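Side-chain contacts in gamma-resorcylate decarboxylase (Polaromonas, PDB 4QRO), which probably catalyses the manganese-dependent, non-oxidative decarboxylation of gamma-resorcylate (2,6-dihydroxybenzoate) to resorcinol: residues Ser70-Ala73 and Asn74-Ala77; Ala110-Leu113 and Glu114-Lys118. One frame throughout, in Å; residues are numbered along the deposited sequence.

Both contacts are local, each between successive turns of a single helix: contact 1 at the start of helix 70-90, contact 2 along the later turns of helix 106-118. These are neighbouring helices in the outer layer of the barrel, and the contacts, with centres about 14 Å apart, meet where Ala77 approaches Glu112. Each is partly buried, but the chemistry differs. In contact 1 the side chains Thr71, Arg72 and Glu75 lie on the solvent side and approach one another without a direct side-chain bond; a water links Asn74 to the backbone oxygen of Thr71. In contact 2 the carboxylate of Glu112 is buried beside helix 70-90 and paired with Arg115, while Leu113 adds an apolar flank.

Contact 1 (Ser70-Ala73 and Asn74-Ala77); sequences STRA and NETA
The opening turns of helix 70-90 bring Glu75 back along Thr71, the two side chains running side by side in the same direction. With CG of Glu75 turned away from its own carbonyl carbon (chi1 -68°) and the chain extended beyond, the carboxylate reaches back one turn, and OE1 lies 3.7 Å from the methyl CG2 of Thr71. On the way Glu75 CG passes 3.4 Å from Thr71 O, so the aliphatic part of the glutamate lies against the helix backbone. The other oxygen, Glu75 OE2, comes 3.8 Å from Arg72 CA. The arginine itself runs outward, however: its guanidinium stands almost perpendicular to the carboxylate, at 84°, and Arg72 NH1 remains 4.7 Å from Glu75 OE2, too far for a salt bridge, though the opposite charges probably attract. A lysine in place of Glu75 would probably set a second cation near the guanidinium of Arg72 and remove the carboxylate that lies beside the Thr71 methyl.

This helix is the crossover of a beta-alpha-beta unit, joining strands 52-59 and 95-97 on the outside of the amidohydrolase barrel. Its regular bonding has begun by Asn74 N, which donates to Ser70 O at 3.1 Å. Thr71 O takes two bonds, one from Glu75 N at 3.2 Å and one from a water at 2.8 Å. That same water accepts from Asn74 ND2 at 3.1 Å, tying the amide to the previous turn; having CG of Asn74 anti to the backbone N (chi1 -173°) places ND2 where it can give to that water. On the buried side, Thr76 OG1 is hydrogen-bonded to Glu15, while the methyl of Ala73 packs on the loop at Gln104, which the side chain of Ser70 also touches.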
loop_
_atom_site.group_PDB
_atom_site.type_symbol
_atom_site.label_atom_id
_atom_site.label_comp_id
_atom_site.label_asym_id
_atom_site.label_seq_id
_atom_site.Cartn_x
_atom_site.Cartn_y
_atom_site.Cartn_z
ATOM N N SER A 70 1.436 -19.270 24.589
ATOM C CA SER A 70 1.526 -20.238 23.474
ATOM C C SER A 70 0.915 -21.617 23.812
ATOM O O SER A 70 0.411 -22.310 22.923
ATOM C CB SER A 70 2.985 -20.388 23.029
ATOM O OG SER A 70 3.787 -20.968 24.037
ATOM N N THR A 71 0.927 -22.012 25.089
ATOM C CA THR A 71 0.201 -23.220 25.506
ATOM C C THR A 71 -1.308 -23.080 25.275
ATOM O O THR A 71 -1.948 -23.997 24.748
ATOM C CB THR A 71 0.493 -23.561 26.983
ATOM O OG1 THR A 71 1.886 -23.874 27.106
ATOM C CG2 THR A 71 -0.352 -24.759 27.467
ATOM N N ARG A 72 -1.862 -21.923 25.634
ATOM C CA ARG A 72 -3.272 -21.638 25.385
ATOM C C ARG A 72 -3.590 -21.483 23.889
ATOM O O ARG A 72 -4.651 -21.913 23.435
ATOM C CB ARG A 72 -3.744 -20.414 26.138
ATOM C CG ARG A 72 -3.770 -20.642 27.636
ATOM C CD ARG A 72 -4.232 -19.400 28.372
ATOM N NE ARG A 72 -4.537 -19.706 29.764
ATOM C CZ ARG A 72 -5.633 -20.340 30.177
ATOM N NH1 ARG A 72 -6.561 -20.749 29.314
ATOM N NH2 ARG A 72 -5.805 -20.569 31.472
ATOM N N ALA A 73 -2.684 -20.867 23.131
ATOM C CA ALA A 73 -2.869 -20.720 21.667
ATOM C C ALA A 73 -3.025 -22.067 21.014
ATOM O O ALA A 73 -3.916 -22.283 20.197
ATOM C CB ALA A 73 -1.701 -19.964 21.063
ATOM N N ASN A 74 -2.168 -22.997 21.409
ATOM C CA ASN A 74 -2.201 -24.344 20.889
ATOM C C ASN A 74 -3.524 -25.057 21.199
ATOM O O ASN A 74 -4.113 -25.693 20.324
ATOM C CB ASN A 74 -1.014 -25.127 21.433
ATOM C CG ASN A 74 -0.877 -26.493 20.798
ATOM O OD1 ASN A 74 -0.775 -26.626 19.580
ATOM N ND2 ASN A 74 -0.885 -27.530 21.629
ATOM N N GLU A 75 -3.994 -24.925 22.435
ATOM C CA GLU A 75 -5.291 -25.482 22.854
ATOM C C GLU A 75 -6.484 -24.929 22.052
ATOM O O GLU A 75 -7.353 -25.691 21.622
ATOM C CB GLU A 75 -5.500 -25.259 24.369
ATOM C CG GLU A 75 -4.540 -26.084 25.233
ATOM C CD GLU A 75 -4.426 -25.592 26.676
ATOM O OE1 GLU A 75 -3.702 -26.240 27.451
ATOM O OE2 GLU A 75 -5.040 -24.567 27.050
ATOM N N THR A 76 -6.533 -23.606 21.872
ATOM C CA THR A 76 -7.565 -22.967 21.089
ATOM C C THR A 76 -7.511 -23.428 19.618
ATOM O O THR A 76 -8.535 -23.754 19.030
ATOM C CB THR A 76 -7.425 -21.436 21.159
ATOM O OG1 THR A 76 -7.455 -21.012 22.534
ATOM C CG2 THR A 76 -8.537 -20.742 20.416
ATOM N N ALA A 77 -6.319 -23.443 19.036
ATOM C CA ALA A 77 -6.161 -23.898 17.649
ATOM C C ALA A 77 -6.683 -25.342 17.468
ATOM O O ALA A 77 -7.399 -25.656 16.521
ATOM C CB ALA A 77 -4.699 -23.784 17.216
HETATM O O HOH W 1 -0.986 -26.628 24.601
#

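Contact 2 (Ala110-Leu113 and Glu114-Lys118); sequences AREL and ERCVK
The guanidinium of Arg115 meets the carboxylate of Glu112 edge to edge, with Glu112 CD lying in the guanidinium plane and the two flat groups inclined by 31°. This is an i to i+3 salt bridge within helix 106-118, one of the outer helices of the amidohydrolase (beta/alpha)8 barrel. Arg115 grips side-on with two nitrogens, each taking its own oxygen. Arg115 NE gives a nearly straight bond (174°) to OE1 of Glu112 at 3.0 Å, arriving on the syn side but somewhat out of the carboxylate plane; Arg115 NH2 reaches the syn lone pair of Glu112 OE2 at 2.8 Å. Both chains bend to meet: Glu112 turns at chi2 (66°) and Arg115 at chi3, which brings the groups alongside each other. Two bonds to separate oxygens fix the rotation of both planes.

The pair also ties its helix to helix 70-90. Arg115 NH1 forms a salt bridge with Asp82, and Asn81 donates to Glu112 OE2, so the buried carboxylate has support from a second helix. Cys116 follows on the same flank, its SG 3.8 Å from Glu112 OE2, and its side chain packs on Asn81, Ala99 and Phe122.

Leu113 lies on an apolar side, packed against Val154 and Leu157 of helix 148-157. One turn on, Val117 runs alongside it in the same direction: its CG2 is 4.1 Å from Leu113 CD1 and rests 3.3 Å from Leu113 O, the same carbonyl oxygen that accepts the hydrogen bond from Val117 N at 3.0 Å.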
loop_
_atom_site.group_PDB
_atom_site.type_symbol
_atom_site.label_atom_id
_atom_site.label_comp_id
_atom_site.label_asym_id
_atom_site.label_seq_id
_atom_site.Cartn_x
_atom_site.Cartn_y
_atom_site.Cartn_z
ATOM N N ALA A 110 3.974 -26.402 13.507
ATOM C CA ALA A 110 4.344 -27.427 12.534
ATOM C C ALA A 110 3.628 -28.726 12.856
ATOM O O ALA A 110 3.091 -29.388 11.950
ATOM C CB ALA A 110 5.851 -27.643 12.507
ATOM N N ARG A 111 3.577 -29.068 14.140
ATOM C CA ARG A 111 2.873 -30.308 14.559
ATOM C C ARG A 111 1.371 -30.224 14.280
ATOM O O ARG A 111 0.745 -31.202 13.822
ATOM C CB ARG A 111 3.077 -30.609 16.057
ATOM C CG ARG A 111 4.431 -31.170 16.459
ATOM C CD ARG A 111 4.375 -31.623 17.915
ATOM N NE ARG A 111 5.591 -31.318 18.670
ATOM C CZ ARG A 111 6.702 -32.052 18.663
ATOM N NH1 ARG A 111 7.742 -31.677 19.401
ATOM N NH2 ARG A 111 6.789 -33.155 17.927
ATOM N N GLU A 112 0.770 -29.072 14.579
ATOM C CA GLU A 112 -0.659 -28.913 14.338
ATOM C C GLU A 112 -0.987 -28.902 12.844
ATOM O O GLU A 112 -2.024 -29.414 12.448
ATOM C CB GLU A 112 -1.229 -27.671 15.033
ATOM C CG GLU A 112 -2.729 -27.462 14.821
ATOM C CD GLU A 112 -3.607 -28.549 15.457
ATOM O OE1 GLU A 112 -3.073 -29.567 15.938
ATOM O OE2 GLU A 112 -4.852 -28.401 15.477
ATOM N N LEU A 113 -0.121 -28.314 12.019
ATOM C CA LEU A 113 -0.341 -28.336 10.588
ATOM C C LEU A 113 -0.256 -29.768 10.056
ATOM O O LEU A 113 -1.067 -30.173 9.230
ATOM C CB LEU A 113 0.637 -27.432 9.843
ATOM C CG LEU A 113 0.342 -27.363 8.323
ATOM C CD1 LEU A 113 -1.026 -26.754 8.024
ATOM C CD2 LEU A 113 1.442 -26.592 7.626
ATOM N N GLU A 114 0.720 -30.533 10.531
ATOM C CA GLU A 114 0.797 -31.948 10.159
ATOM C C GLU A 114 -0.492 -32.684 10.532
ATOM O O GLU A 114 -1.047 -33.365 9.687
ATOM C CB GLU A 114 2.018 -32.625 10.779
ATOM C CG GLU A 114 3.334 -32.185 10.150
ATOM C CD GLU A 114 4.505 -33.025 10.612
ATOM O OE1 GLU A 114 5.047 -32.732 11.701
ATOM O OE2 GLU A 114 4.877 -33.971 9.880
ATOM N N ARG A 115 -0.989 -32.478 11.748
ATOM C CA ARG A 115 -2.234 -33.115 12.215
ATOM C C ARG A 115 -3.434 -32.690 11.371
ATOM O O ARG A 115 -4.230 -33.532 10.956
ATOM C CB ARG A 115 -2.506 -32.827 13.696
ATOM C CG ARG A 115 -3.634 -33.673 14.290
ATOM C CD ARG A 115 -3.911 -33.353 15.759
ATOM N NE ARG A 115 -4.625 -32.084 15.893
ATOM C CZ ARG A 115 -5.950 -31.917 15.940
ATOM N NH1 ARG A 115 -6.789 -32.948 15.908
ATOM N NH2 ARG A 115 -6.448 -30.683 16.030
ATOM N N CYS A 116 -3.555 -31.389 11.101
ATOM C CA CYS A 116 -4.653 -30.900 10.275
ATOM C C CYS A 116 -4.662 -31.479 8.857
ATOM O O CYS A 116 -5.729 -31.820 8.351
ATOM C CB CYS A 116 -4.642 -29.369 10.228
ATOM S SG CYS A 116 -5.234 -28.595 11.745
ATOM N N VAL A 117 -3.495 -31.584 8.222
ATOM C CA VAL A 117 -3.402 -32.084 6.838
ATOM C C VAL A 117 -3.568 -33.618 6.790
ATOM O O VAL A 117 -4.332 -34.127 5.982
ATOM C CB VAL A 117 -2.072 -31.670 6.128
ATOM C CG1 VAL A 117 -1.989 -32.275 4.728
ATOM C CG2 VAL A 117 -1.935 -30.153 6.011
ATOM N N LYS A 118 -2.856 -34.331 7.661
ATOM C CA LYS A 118 -2.759 -35.799 7.590
ATOM C C LYS A 118 -3.939 -36.489 8.255
ATOM O O LYS A 118 -4.380 -37.538 7.792
ATOM C CB LYS A 118 -1.456 -36.295 8.237
ATOM C CG LYS A 118 -0.167 -36.037 7.451
ATOM C CD LYS A 118 1.049 -36.237 8.366
ATOM C CE LYS A 118 2.237 -36.912 7.691
ATOM N NZ LYS A 118 2.909 -36.044 6.688
#